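Local coordinates for ferrous iron transport protein B (Escherichia coli, PDB 3I8S) that takes up ferrous iron in a GTP-driven way, probably by coupling GTP binding to channel opening, and is represented here by its cytosolic domain, at residues Leu104-Leu109 against Tyr249-Ala254; Leu108-Ile113 against Glu173-Ala178; Ser187-Met192 against Ile196-Arg201; Leu204-Leu209 against Leu242-Ala247. All blocks are in the same frame, centred on the assembly; numbering follows the deposited sequence.

Contact 1: residues Leu104-Leu109 against Tyr249-Ala254; sequences LTLQLL and YQCIAA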
loop_
_atom_site.group_PDB
_atom_site.type_symbol
_atom_site.label_atom_id
_atom_site.label_comp_id
_atom_site.label_asym_id
_atom_site.label_seq_id
_atom_site.Cartn_x
_atom_site.Cartn_y
_atom_site.Cartn_z
ATOM N N LEU A 104 -1.634 0.948 -5.656
ATOM C CA LEU A 104 -1.748 0.968 -4.200
ATOM C C LEU A 104 -0.534 0.336 -3.505
ATOM O O LEU A 104 0.055 0.903 -2.623
ATOM C CB LEU A 104 -3.009 0.223 -3.766
ATOM C CG LEU A 104 -3.281 0.181 -2.254
ATOM C CD1 LEU A 104 -3.372 1.569 -1.587
ATOM C CD2 LEU A 104 -4.629 -0.619 -2.017
ATOM N N THR A 105 -0.160 -0.856 -3.929
ATOM C CA THR A 105 0.996 -1.525 -3.393
ATOM C C THR A 105 2.251 -0.630 -3.361
ATOM O O THR A 105 2.941 -0.538 -2.328
ATOM C CB THR A 105 1.296 -2.808 -4.193
ATOM O OG1 THR A 105 0.081 -3.539 -4.479
ATOM C CG2 THR A 105 2.277 -3.658 -3.397
ATOM N N LEU A 106 2.542 0.008 -4.474
ATOM C CA LEU A 106 3.715 0.882 -4.555
ATOM C C LEU A 106 3.616 2.017 -3.564
ATOM O O LEU A 106 4.604 2.402 -2.995
ATOM C CB LEU A 106 3.998 1.386 -5.947
ATOM C CG LEU A 106 5.064 0.543 -6.686
ATOM C CD1 LEU A 106 4.736 -0.915 -6.700
ATOM C CD2 LEU A 106 5.303 1.104 -8.131
ATOM N N GLN A 107 2.416 2.573 -3.358
ATOM C CA GLN A 107 2.254 3.635 -2.365
ATOM C C GLN A 107 2.602 3.139 -0.971
ATOM O O GLN A 107 3.282 3.838 -0.225
ATOM C CB GLN A 107 0.834 4.220 -2.382
ATOM C CG GLN A 107 0.449 4.870 -3.708
ATOM C CD GLN A 107 -0.098 6.306 -3.560
ATOM O OE1 GLN A 107 -1.295 6.517 -3.298
ATOM N NE2 GLN A 107 0.784 7.289 -3.724
ATOM N N LEU A 108 2.132 1.950 -0.612
ATOM C CA LEU A 108 2.406 1.345 0.699
ATOM C C LEU A 108 3.894 1.129 0.882
ATOM O O LEU A 108 4.438 1.463 1.919
ATOM C CB LEU A 108 1.712 0.003 0.890
ATOM C CG LEU A 108 0.213 0.032 0.731
ATOM C CD1 LEU A 108 -0.243 -1.376 0.793
ATOM C CD2 LEU A 108 -0.367 0.912 1.823
ATOM N N LEU A 109 4.547 0.624 -0.157
ATOM C CA LEU A 109 5.986 0.326 -0.094
ATOM C C LEU A 109 6.821 1.614 0.023
ATOM O O LEU A 109 7.828 1.657 0.735
ATOM C CB LEU A 109 6.365 -0.487 -1.355
ATOM C CG LEU A 109 5.759 -1.894 -1.406
ATOM C CD1 LEU A 109 6.036 -2.565 -2.771
ATOM C CD2 LEU A 109 6.269 -2.722 -0.258
ATOM N N TYR A 249 3.727 4.849 -12.881
ATOM C CA TYR A 249 3.223 3.939 -13.884
ATOM C C TYR A 249 4.356 3.248 -14.669
ATOM O O TYR A 249 4.256 2.061 -15.004
ATOM C CB TYR A 249 2.203 4.662 -14.751
ATOM C CG TYR A 249 0.886 4.944 -13.972
ATOM C CD1 TYR A 249 0.062 3.899 -13.558
ATOM C CD2 TYR A 249 0.497 6.234 -13.634
ATOM C CE1 TYR A 249 -1.149 4.131 -12.860
ATOM C CE2 TYR A 249 -0.713 6.487 -12.944
ATOM C CZ TYR A 249 -1.541 5.428 -12.555
ATOM O OH TYR A 249 -2.738 5.671 -11.847
ATOM N N GLN A 250 5.445 3.968 -14.943
ATOM C CA GLN A 250 6.603 3.375 -15.634
ATOM C C GLN A 250 7.135 2.195 -14.830
ATOM O O GLN A 250 7.448 1.113 -15.357
ATOM C CB GLN A 250 7.751 4.383 -15.792
ATOM C CG GLN A 250 8.944 3.794 -16.580
ATOM C CD GLN A 250 10.247 4.588 -16.442
ATOM O OE1 GLN A 250 11.136 4.494 -17.292
ATOM N NE2 GLN A 250 10.376 5.326 -15.362
ATOM N N CYS A 251 7.275 2.422 -13.533
ATOM C CA CYS A 251 7.779 1.428 -12.619
ATOM C C CYS A 251 6.922 0.149 -12.645
ATOM O O CYS A 251 7.431 -0.987 -12.793
ATOM C CB CYS A 251 7.812 2.012 -11.217
ATOM S SG CYS A 251 8.295 0.802 -9.998
ATOM N N ILE A 252 5.616 0.358 -12.532
ATOM C CA ILE A 252 4.617 -0.714 -12.530
ATOM C C ILE A 252 4.650 -1.493 -13.822
ATOM O O ILE A 252 4.658 -2.703 -13.843
ATOM C CB ILE A 252 3.167 -0.132 -12.381
ATOM C CG1 ILE A 252 2.915 0.406 -10.980
ATOM C CG2 ILE A 252 2.120 -1.157 -12.770
ATOM C CD1 ILE A 252 3.586 -0.352 -9.860
ATOM N N ALA A 253 4.669 -0.764 -14.928
ATOM C CA ALA A 253 4.726 -1.342 -16.243
ATOM C C ALA A 253 5.968 -2.249 -16.427
ATOM O O ALA A 253 5.881 -3.338 -17.011
ATOM C CB ALA A 253 4.652 -0.186 -17.326
ATOM N N ALA A 254 7.113 -1.788 -15.918
ATOM C CA ALA A 254 8.377 -2.531 -16.030
ATOM C C ALA A 254 8.321 -3.839 -15.232
ATOM O O ALA A 254 8.776 -4.876 -15.701
ATOM C CB ALA A 254 9.544 -1.615 -15.547
#
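L106 reaches from helix 98-111 across to C251 and I252 of helix 240-259, and it is the one side chain of 104-109 that touches 249-254 in this small apolar contact. Its CB points at the opposing helix without itself coming close; the atoms beyond it make the touch. CG and both methyls, CD1 and CD2, face CD1 of I252, which slides past L106 in the opposite direction. The modelled approach of L106 CD2 to I252 CD1 is shorter than two carbons can sit, and I252 was built in two conformers, so the detail of this pair is doubtful and only the meeting of the two side chains can be relied on. CD2 alone of the L106 branches also meets the sulfur of C251, with SG 3.5 Å away, while CB of C251 stands farther back at 4.1 Å from CD2. C251 holds SG anti to its own backbone N (chi1 175°), which brings the sulfur to that methyl. No hydrogen bond crosses here. With an alanine in place of L106, C251 SG would probably lose its methyl partner and a gap would open between the two helices. V175 and L141 also touch L106, and E99 and L102 touch I252. Helix 98-111 links parallel neighbouring strands 88-94 and 115-120, a beta-alpha-beta crossover of the P-loop GTPase fold, and here it receives a helix of the FeoB helical domain.

Contact 2: residues Leu108-Ile113 against Glu173-Ala178; sequences LLELGI and ELVHYA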
loop_
_atom_site.group_PDB
_atom_site.type_symbol
_atom_site.label_atom_id
_atom_site.label_comp_id
_atom_site.label_asym_id
_atom_site.label_seq_id
_atom_site.Cartn_x
_atom_site.Cartn_y
_atom_site.Cartn_z
ATOM N N LEU A 108 2.132 1.950 -0.612
ATOM C CA LEU A 108 2.406 1.345 0.699
ATOM C C LEU A 108 3.894 1.129 0.882
ATOM O O LEU A 108 4.438 1.463 1.919
ATOM C CB LEU A 108 1.712 0.003 0.890
ATOM C CG LEU A 108 0.213 0.032 0.731
ATOM C CD1 LEU A 108 -0.243 -1.376 0.793
ATOM C CD2 LEU A 108 -0.367 0.912 1.823
ATOM N N LEU A 109 4.547 0.624 -0.157
ATOM C CA LEU A 109 5.986 0.326 -0.094
ATOM C C LEU A 109 6.821 1.614 0.023
ATOM O O LEU A 109 7.828 1.657 0.735
ATOM C CB LEU A 109 6.365 -0.487 -1.355
ATOM C CG LEU A 109 5.759 -1.894 -1.406
ATOM C CD1 LEU A 109 6.036 -2.565 -2.771
ATOM C CD2 LEU A 109 6.269 -2.722 -0.258
ATOM N N GLU A 110 6.398 2.658 -0.668
ATOM C CA GLU A 110 7.067 3.953 -0.580
ATOM C C GLU A 110 6.966 4.597 0.814
ATOM O O GLU A 110 7.875 5.331 1.232
ATOM C CB GLU A 110 6.539 4.917 -1.620
ATOM C CG GLU A 110 6.935 4.601 -3.006
ATOM C CD GLU A 110 6.782 5.794 -3.904
ATOM O OE1 GLU A 110 5.637 6.292 -4.093
ATOM O OE2 GLU A 110 7.812 6.261 -4.382
ATOM N N LEU A 111 5.876 4.312 1.528
ATOM C CA LEU A 111 5.727 4.755 2.928
ATOM C C LEU A 111 6.613 3.943 3.859
ATOM O O LEU A 111 6.923 4.353 5.003
ATOM C CB LEU A 111 4.252 4.635 3.368
ATOM C CG LEU A 111 3.409 5.793 2.866
ATOM C CD1 LEU A 111 1.915 5.434 2.987
ATOM C CD2 LEU A 111 3.786 7.045 3.662
ATOM N N GLY A 112 7.034 2.780 3.380
ATOM C CA GLY A 112 7.964 1.968 4.124
ATOM C C GLY A 112 7.319 1.119 5.199
ATOM O O GLY A 112 8.023 0.594 6.069
ATOM N N ILE A 113 5.992 0.977 5.175
ATOM C CA ILE A 113 5.329 0.185 6.227
ATOM C C ILE A 113 5.542 -1.307 5.892
ATOM O O ILE A 113 5.411 -1.658 4.716
ATOM C CB ILE A 113 3.770 0.372 6.291
ATOM C CG1 ILE A 113 3.308 1.816 6.041
ATOM C CG2 ILE A 113 3.259 -0.223 7.605
ATOM C CD1 ILE A 113 3.788 2.790 6.998
ATOM N N GLU A 173 15.089 -0.763 -5.492
ATOM C CA GLU A 173 14.787 0.385 -6.313
ATOM C C GLU A 173 13.345 0.222 -6.684
ATOM O O GLU A 173 12.970 -0.812 -7.239
ATOM C CB GLU A 173 15.575 0.395 -7.604
ATOM C CG GLU A 173 15.301 1.665 -8.422
ATOM C CD GLU A 173 16.352 2.741 -8.219
ATOM O OE1 GLU A 173 16.088 3.913 -8.583
ATOM O OE2 GLU A 173 17.451 2.388 -7.720
ATOM N N LEU A 174 12.531 1.230 -6.418
ATOM C CA LEU A 174 11.147 1.166 -6.876
ATOM C C LEU A 174 10.949 2.280 -7.891
ATOM O O LEU A 174 11.492 2.245 -8.996
ATOM C CB LEU A 174 10.183 1.283 -5.691
ATOM C CG LEU A 174 10.132 0.112 -4.707
ATOM C CD1 LEU A 174 9.484 0.556 -3.405
ATOM C CD2 LEU A 174 9.414 -1.076 -5.342
ATOM N N VAL A 175 10.198 3.308 -7.523
ATOM C CA VAL A 175 9.908 4.346 -8.491
ATOM C C VAL A 175 11.142 5.201 -8.647
ATOM O O VAL A 175 11.820 5.538 -7.669
ATOM C CB VAL A 175 8.668 5.166 -8.080
ATOM C CG1 VAL A 175 8.383 6.230 -9.129
ATOM C CG2 VAL A 175 7.481 4.226 -7.932
ATOM N N HIS A 176 11.458 5.534 -9.887
ATOM C CA HIS A 176 12.623 6.349 -10.182
ATOM C C HIS A 176 12.194 7.748 -10.565
ATOM O O HIS A 176 12.055 8.080 -11.748
ATOM C CB HIS A 176 13.502 5.738 -11.287
ATOM C CG HIS A 176 14.872 6.330 -11.330
ATOM N ND1 HIS A 176 15.913 5.850 -10.569
ATOM C CD2 HIS A 176 15.357 7.397 -12.002
ATOM C CE1 HIS A 176 16.987 6.587 -10.779
ATOM N NE2 HIS A 176 16.679 7.530 -11.651
ATOM N N TYR A 177 11.995 8.580 -9.546
ATOM C CA TYR A 177 11.589 9.957 -9.763
ATOM C C TYR A 177 12.735 10.831 -10.224
ATOM O O TYR A 177 13.889 10.634 -9.804
ATOM C CB TYR A 177 11.049 10.564 -8.473
ATOM C CG TYR A 177 9.853 9.875 -7.890
ATOM C CD1 TYR A 177 9.971 9.042 -6.783
ATOM C CD2 TYR A 177 8.592 10.032 -8.465
ATOM C CE1 TYR A 177 8.836 8.429 -6.240
ATOM C CE2 TYR A 177 7.474 9.435 -7.933
ATOM C CZ TYR A 177 7.614 8.631 -6.812
ATOM O OH TYR A 177 6.496 8.060 -6.312
ATOM N N ALA A 178 12.399 11.820 -11.061
ATOM C CA ALA A 178 13.356 12.854 -11.521
ATOM C C ALA A 178 13.993 13.546 -10.312
ATOM O O ALA A 178 13.287 13.811 -9.314
ATOM C CB ALA A 178 12.663 13.876 -12.451
#
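L174 is the first residue of 173-178 to meet the end of helix 98-111: its CD1 methyl rests 3.9 Å from CB of L109, a purely apolar touch. V175 comes next, with its CB 4.0 Å from OE2 of E110. Its CG1 branch, anti to the backbone N (chi1 -179°), lies over one face of the Y177 ring, 3.4 Å above the plane and toward the rim. H176 makes a bond within the loop, ND1 donating to OE1 of E173 at 2.8 Å with the carboxylate oxygen nearly in the ring plane. Y177 then supplies the polar link of the contact. Its OH donates to E110 OE2 (2.9 Å), which accepts through its syn lone pair, on the side of OE1. OE2 lies at the edge of the Y177 ring, in its plane, and carboxylate and ring are nearly coplanar, their planes 22° apart. E110 gets there because its chain is extended beyond CG. The phenol oxygen is also bonded by NE of R248, which makes a long, weak ion pair with E110 OE1. Just beyond E110, helix 98-111 ends in a Schellman motif, with G112 at positive phi. The loop 173-178 is thus threaded between helices: W203 of helix 198-210 covers E110, L206 of that helix touches Y177, and on helix 240-259 A247 and C251 pack on V175 while I244 and A247 pack on Y177.

Contact 3: residues Ser187-Met192 against Ile196-Arg201; sequences SLAKVM and IPLKQR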
loop_
_atom_site.group_PDB
_atom_site.type_symbol
_atom_site.label_atom_id
_atom_site.label_comp_id
_atom_site.label_asym_id
_atom_site.label_seq_id
_atom_site.Cartn_x
_atom_site.Cartn_y
_atom_site.Cartn_z
ATOM N N SER A 187 13.365 18.767 0.677
ATOM C CA SER A 187 13.311 20.086 1.335
ATOM C C SER A 187 11.997 20.316 2.087
ATOM O O SER A 187 11.998 20.924 3.145
ATOM C CB SER A 187 13.552 21.209 0.355
ATOM O OG SER A 187 14.873 21.107 -0.111
ATOM N N LEU A 188 10.871 19.852 1.551
ATOM C CA LEU A 188 9.633 19.944 2.301
ATOM C C LEU A 188 9.710 19.052 3.518
ATOM O O LEU A 188 9.391 19.501 4.618
ATOM C CB LEU A 188 8.416 19.600 1.440
ATOM C CG LEU A 188 8.158 20.531 0.258
ATOM C CD1 LEU A 188 7.016 19.986 -0.648
ATOM C CD2 LEU A 188 7.888 21.988 0.685
ATOM N N ALA A 189 10.180 17.812 3.323
ATOM C CA ALA A 189 10.304 16.834 4.395
ATOM C C ALA A 189 11.067 17.397 5.602
ATOM O O ALA A 189 10.701 17.144 6.741
ATOM C CB ALA A 189 11.023 15.581 3.897
ATOM N N LYS A 190 12.134 18.140 5.326
ATOM C CA LYS A 190 13.003 18.692 6.381
ATOM C C LYS A 190 12.267 19.595 7.368
ATOM O O LYS A 190 12.640 19.663 8.554
ATOM C CB LYS A 190 14.136 19.502 5.766
ATOM C CG LYS A 190 15.059 18.736 4.840
ATOM C CD LYS A 190 16.182 19.648 4.320
ATOM C CE LYS A 190 16.618 19.336 2.874
ATOM N NZ LYS A 190 17.286 20.566 2.248
ATOM N N VAL A 191 11.250 20.284 6.854
ATOM C CA VAL A 191 10.436 21.250 7.600
ATOM C C VAL A 191 9.277 20.636 8.400
ATOM O O VAL A 191 8.762 21.257 9.320
ATOM C CB VAL A 191 9.844 22.277 6.600
ATOM C CG1 VAL A 191 8.718 23.062 7.217
ATOM C CG2 VAL A 191 10.955 23.175 6.059
ATOM N N MET A 192 8.864 19.425 8.037
ATOM C CA MET A 192 7.677 18.777 8.606
ATOM C C MET A 192 7.928 18.347 10.075
ATOM O O MET A 192 9.080 18.365 10.526
ATOM C CB MET A 192 7.293 17.565 7.783
ATOM C CG MET A 192 6.964 17.886 6.334
ATOM S SD MET A 192 6.363 16.415 5.460
ATOM C CE MET A 192 6.415 16.981 3.765
ATOM N N ILE A 196 7.573 12.377 12.733
ATOM C CA ILE A 196 7.163 11.559 11.595
ATOM C C ILE A 196 8.382 10.921 10.936
ATOM O O ILE A 196 9.318 11.627 10.564
ATOM C CB ILE A 196 6.410 12.390 10.496
ATOM C CG1 ILE A 196 5.209 13.133 11.083
ATOM C CG2 ILE A 196 6.002 11.479 9.297
ATOM C CD1 ILE A 196 4.434 14.015 10.097
ATOM N N PRO A 197 8.352 9.590 10.723
ATOM C CA PRO A 197 9.472 8.942 10.081
ATOM C C PRO A 197 9.877 9.654 8.794
ATOM O O PRO A 197 9.017 10.166 8.066
ATOM C CB PRO A 197 8.928 7.536 9.769
ATOM C CG PRO A 197 7.965 7.305 10.817
ATOM C CD PRO A 197 7.286 8.623 11.004
ATOM N N LEU A 198 11.175 9.690 8.526
ATOM C CA LEU A 198 11.679 10.359 7.329
ATOM C C LEU A 198 11.061 9.848 6.043
ATOM O O LEU A 198 10.706 10.643 5.181
ATOM C CB LEU A 198 13.195 10.253 7.231
ATOM C CG LEU A 198 13.870 10.974 6.046
ATOM C CD1 LEU A 198 13.417 12.423 5.912
ATOM C CD2 LEU A 198 15.368 10.890 6.225
ATOM N N LYS A 199 10.948 8.534 5.896
ATOM C CA LYS A 199 10.368 7.968 4.672
ATOM C C LYS A 199 8.989 8.604 4.455
ATOM O O LYS A 199 8.620 8.927 3.317
ATOM C CB LYS A 199 10.182 6.458 4.782
ATOM C CG LYS A 199 11.386 5.596 4.494
ATOM C CD LYS A 199 11.010 4.310 3.697
ATOM C CE LYS A 199 10.981 4.545 2.168
ATOM N NZ LYS A 199 10.628 3.329 1.347
ATOM N N GLN A 200 8.225 8.732 5.545
ATOM C CA GLN A 200 6.842 9.188 5.432
ATOM C C GLN A 200 6.798 10.672 5.145
ATOM O O GLN A 200 5.955 11.141 4.401
ATOM C CB GLN A 200 6.039 8.809 6.655
ATOM C CG GLN A 200 5.868 7.312 6.753
ATOM C CD GLN A 200 5.044 6.870 7.937
ATOM O OE1 GLN A 200 4.468 7.695 8.650
ATOM N NE2 GLN A 200 4.975 5.569 8.147
ATOM N N ARG A 201 7.741 11.403 5.714
ATOM C CA ARG A 201 7.883 12.821 5.407
ATOM C C ARG A 201 8.212 13.015 3.923
ATOM O O ARG A 201 7.642 13.860 3.251
ATOM C CB ARG A 201 8.936 13.450 6.320
ATOM C CG ARG A 201 8.345 13.804 7.730
ATOM C CD ARG A 201 9.299 14.581 8.597
ATOM N NE ARG A 201 10.358 13.759 9.155
ATOM C CZ ARG A 201 11.656 13.896 8.877
ATOM N NH1 ARG A 201 12.092 14.843 8.077
ATOM N NH2 ARG A 201 12.536 13.087 9.448
#
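R201, at the start of helix 198-210, lays its side chain against the last turn of helix 179-191 and grips A189. The tight side is aliphatic near the backbone and polar at the end: R201 CB sits 3.8 Å from A189 CB, CD lies 3.7 Å from M192 CB, and the M192 methyl CE approaches R201 O. A bend at chi3 (-75°) turns the guanidinium so that NH1 donates to A189 O at 3.0 Å, while NE donates to I196 O at 2.8 Å. Both acceptors lie close to the guanidinium plane, and the two carbonyls fix how the group is turned. NH1 comes from above the A189 carbonyl plane, and M192 N reaches the same oxygen from the opposite face. In contrast, the surface side is slack: L198 CD1 only approaches A189 CB at 4.4 Å, and K190 points away, making a weak bond to S187 OG. A leucine in place of R201 would probably leave I196 O and A189 O without these donors and the turn less firmly tied. The two segments form a helical hairpin, helices 179-191 and 198-210 joined by a short turn, where M192 also packs on L204 and M208 of helix 198-210, and L188 on L209.

Contact 4: residues Leu204-Leu209 against Leu242-Ala247; sequences LGLQML and LHIADA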
loop_
_atom_site.group_PDB
_atom_site.type_symbol
_atom_site.label_atom_id
_atom_site.label_comp_id
_atom_site.label_asym_id
_atom_site.label_seq_id
_atom_site.Cartn_x
_atom_site.Cartn_y
_atom_site.Cartn_z
ATOM N N LEU A 204 5.084 12.209 1.894
ATOM C CA LEU A 204 4.195 13.360 2.032
ATOM C C LEU A 204 4.628 14.534 1.133
ATOM O O LEU A 204 3.782 15.181 0.520
ATOM C CB LEU A 204 4.082 13.789 3.480
ATOM C CG LEU A 204 3.266 12.906 4.412
ATOM C CD1 LEU A 204 3.507 13.356 5.856
ATOM C CD2 LEU A 204 1.754 12.843 4.074
ATOM N N GLY A 205 5.927 14.821 1.103
ATOM C CA GLY A 205 6.463 15.852 0.219
ATOM C C GLY A 205 6.057 15.653 -1.224
ATOM O O GLY A 205 5.601 16.605 -1.898
ATOM N N LEU A 206 6.237 14.422 -1.711
ATOM C CA LEU A 206 5.905 14.082 -3.105
ATOM C C LEU A 206 4.392 14.158 -3.338
ATOM O O LEU A 206 3.943 14.662 -4.359
ATOM C CB LEU A 206 6.429 12.689 -3.450
ATOM C CG LEU A 206 7.823 12.549 -4.044
ATOM C CD1 LEU A 206 8.010 11.125 -4.554
ATOM C CD2 LEU A 206 8.075 13.569 -5.180
ATOM N N GLN A 207 3.591 13.712 -2.354
ATOM C CA GLN A 207 2.149 13.813 -2.476
ATOM C C GLN A 207 1.715 15.265 -2.593
ATOM O O GLN A 207 0.813 15.591 -3.381
ATOM C CB GLN A 207 1.445 13.131 -1.300
ATOM C CG GLN A 207 1.680 11.650 -1.283
ATOM C CD GLN A 207 0.990 10.995 -2.436
ATOM O OE1 GLN A 207 1.612 10.383 -3.280
ATOM N NE2 GLN A 207 -0.347 11.136 -2.475
ATOM N N MET A 208 2.355 16.150 -1.833
ATOM C CA MET A 208 1.972 17.564 -1.864
ATOM C C MET A 208 2.327 18.188 -3.228
ATOM O O MET A 208 1.563 18.981 -3.786
ATOM C CB MET A 208 2.683 18.340 -0.752
ATOM C CG MET A 208 2.262 18.006 0.682
ATOM S SD MET A 208 3.366 18.839 1.854
ATOM C CE MET A 208 2.903 20.520 1.548
ATOM N N LEU A 209 3.485 17.841 -3.740
ATOM C CA LEU A 209 3.902 18.301 -5.078
ATOM C C LEU A 209 2.964 17.780 -6.189
ATOM O O LEU A 209 2.743 18.462 -7.181
ATOM C CB LEU A 209 5.332 17.851 -5.370
ATOM C CG LEU A 209 6.415 18.426 -4.442
ATOM C CD1 LEU A 209 7.767 17.702 -4.605
ATOM C CD2 LEU A 209 6.556 19.922 -4.679
ATOM N N LEU A 242 2.569 15.492 -13.258
ATOM C CA LEU A 242 2.447 14.378 -14.177
ATOM C C LEU A 242 3.718 13.536 -14.217
ATOM O O LEU A 242 3.643 12.319 -14.443
ATOM C CB LEU A 242 2.154 14.905 -15.564
ATOM C CG LEU A 242 1.817 13.962 -16.715
ATOM C CD1 LEU A 242 0.926 12.835 -16.252
ATOM C CD2 LEU A 242 1.162 14.756 -17.854
ATOM N N HIS A 243 4.883 14.165 -14.023
ATOM C CA HIS A 243 6.128 13.378 -13.926
ATOM C C HIS A 243 6.135 12.427 -12.730
ATOM O O HIS A 243 6.696 11.328 -12.809
ATOM C CB HIS A 243 7.363 14.275 -13.844
ATOM C CG HIS A 243 7.763 14.877 -15.152
ATOM N ND1 HIS A 243 8.737 14.331 -15.962
ATOM C CD2 HIS A 243 7.331 15.989 -15.782
ATOM C CE1 HIS A 243 8.890 15.087 -17.034
ATOM N NE2 HIS A 243 8.040 16.096 -16.953
ATOM N N ILE A 244 5.565 12.863 -11.612
ATOM C CA ILE A 244 5.416 12.016 -10.407
ATOM C C ILE A 244 4.585 10.803 -10.785
ATOM O O ILE A 244 5.018 9.677 -10.616
ATOM C CB ILE A 244 4.781 12.773 -9.221
ATOM C CG1 ILE A 244 5.659 13.930 -8.767
ATOM C CG2 ILE A 244 4.549 11.833 -8.000
ATOM C CD1 ILE A 244 4.963 14.886 -7.734
ATOM N N ALA A 245 3.409 11.041 -11.361
ATOM C CA ALA A 245 2.498 9.943 -11.734
ATOM C C ALA A 245 3.123 9.018 -12.767
ATOM O O ALA A 245 3.033 7.789 -12.623
ATOM C CB ALA A 245 1.150 10.500 -12.231
ATOM N N ASP A 246 3.788 9.599 -13.772
ATOM C CA ASP A 246 4.351 8.846 -14.889
ATOM C C ASP A 246 5.482 7.927 -14.376
ATOM O O ASP A 246 5.577 6.776 -14.788
ATOM C CB ASP A 246 4.846 9.790 -16.012
ATOM C CG ASP A 246 3.715 10.240 -16.972
ATOM O OD1 ASP A 246 2.642 9.594 -17.016
ATOM O OD2 ASP A 246 3.905 11.237 -17.718
ATOM N N ALA A 247 6.305 8.429 -13.451
ATOM C CA ALA A 247 7.363 7.599 -12.829
ATOM C C ALA A 247 6.732 6.338 -12.204
ATOM O O ALA A 247 7.232 5.230 -12.372
ATOM C CB ALA A 247 8.153 8.380 -11.775
#
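L206 and I244 bring helix 198-210 and helix 240-259 closest here, with their CA atoms 7.6 Å apart, while regular backbone bonds such as L209 N to G205 O and D246 N to L242 O keep each helix intact. The side chain of I244 does most of the bridging. Its CG1 branch lies anti to the carbonyl carbon (chi1 -63°) and continues extended (chi2 170°), so that the terminal CD1 is carried out to the other helix. This one methyl makes the closest approaches. It sits 3.5 Å from L206 O, a backbone carbonyl met by a carbon and not by a donor; it packs 3.8 Å from CB of L209, about one helical turn on; and it lies more loosely, at 4.2 Å, beside CD2 of L206. L206 meets it with that branch tip, whereas L209 does so with the base of its side chain. All three residues are buried, and no hydrogen bond crosses, so between the two segments only van der Waals contact is made. L181 of helix 179-191 also covers I244, A185 of the same helix touches L206, and L209 is closed in by L226, A229 and L233 of helix 226-236. Q207 OE1 accepts from R248 NH2, a hydrogen bond that ties the same two helices. The arrangement is the core of a small helix bundle, the FeoB cytosolic helical domain, with leucine and isoleucine side chains from helices that are not consecutive in sequence meeting in its interior.

How the contacts relate
Contacts 1 and 2 adjoin, their centres about 8 Å apart: both start from helix 98-111 and share L108 and L109, and V175 CG2 lies 3.8 Å from L106 CD2. Contact 2 leads on to contact 4, its centre about 11 Å away, through Y177 and V175, both packed on A247. Contact 4 shares helix 240-259 with contact 1 and helix 198-210 with contact 3; separately, Q107 NE2 of contact 1 probably bonds Q207 OE1 of contact 4. Contact 1 joins the G domain to the helical domain, contact 2 packs the connecting loop on helix 98-111, and contacts 3 and 4 are internal to the helical domain. The L106 side chain is about 11 Å from that of GTP-binding N11.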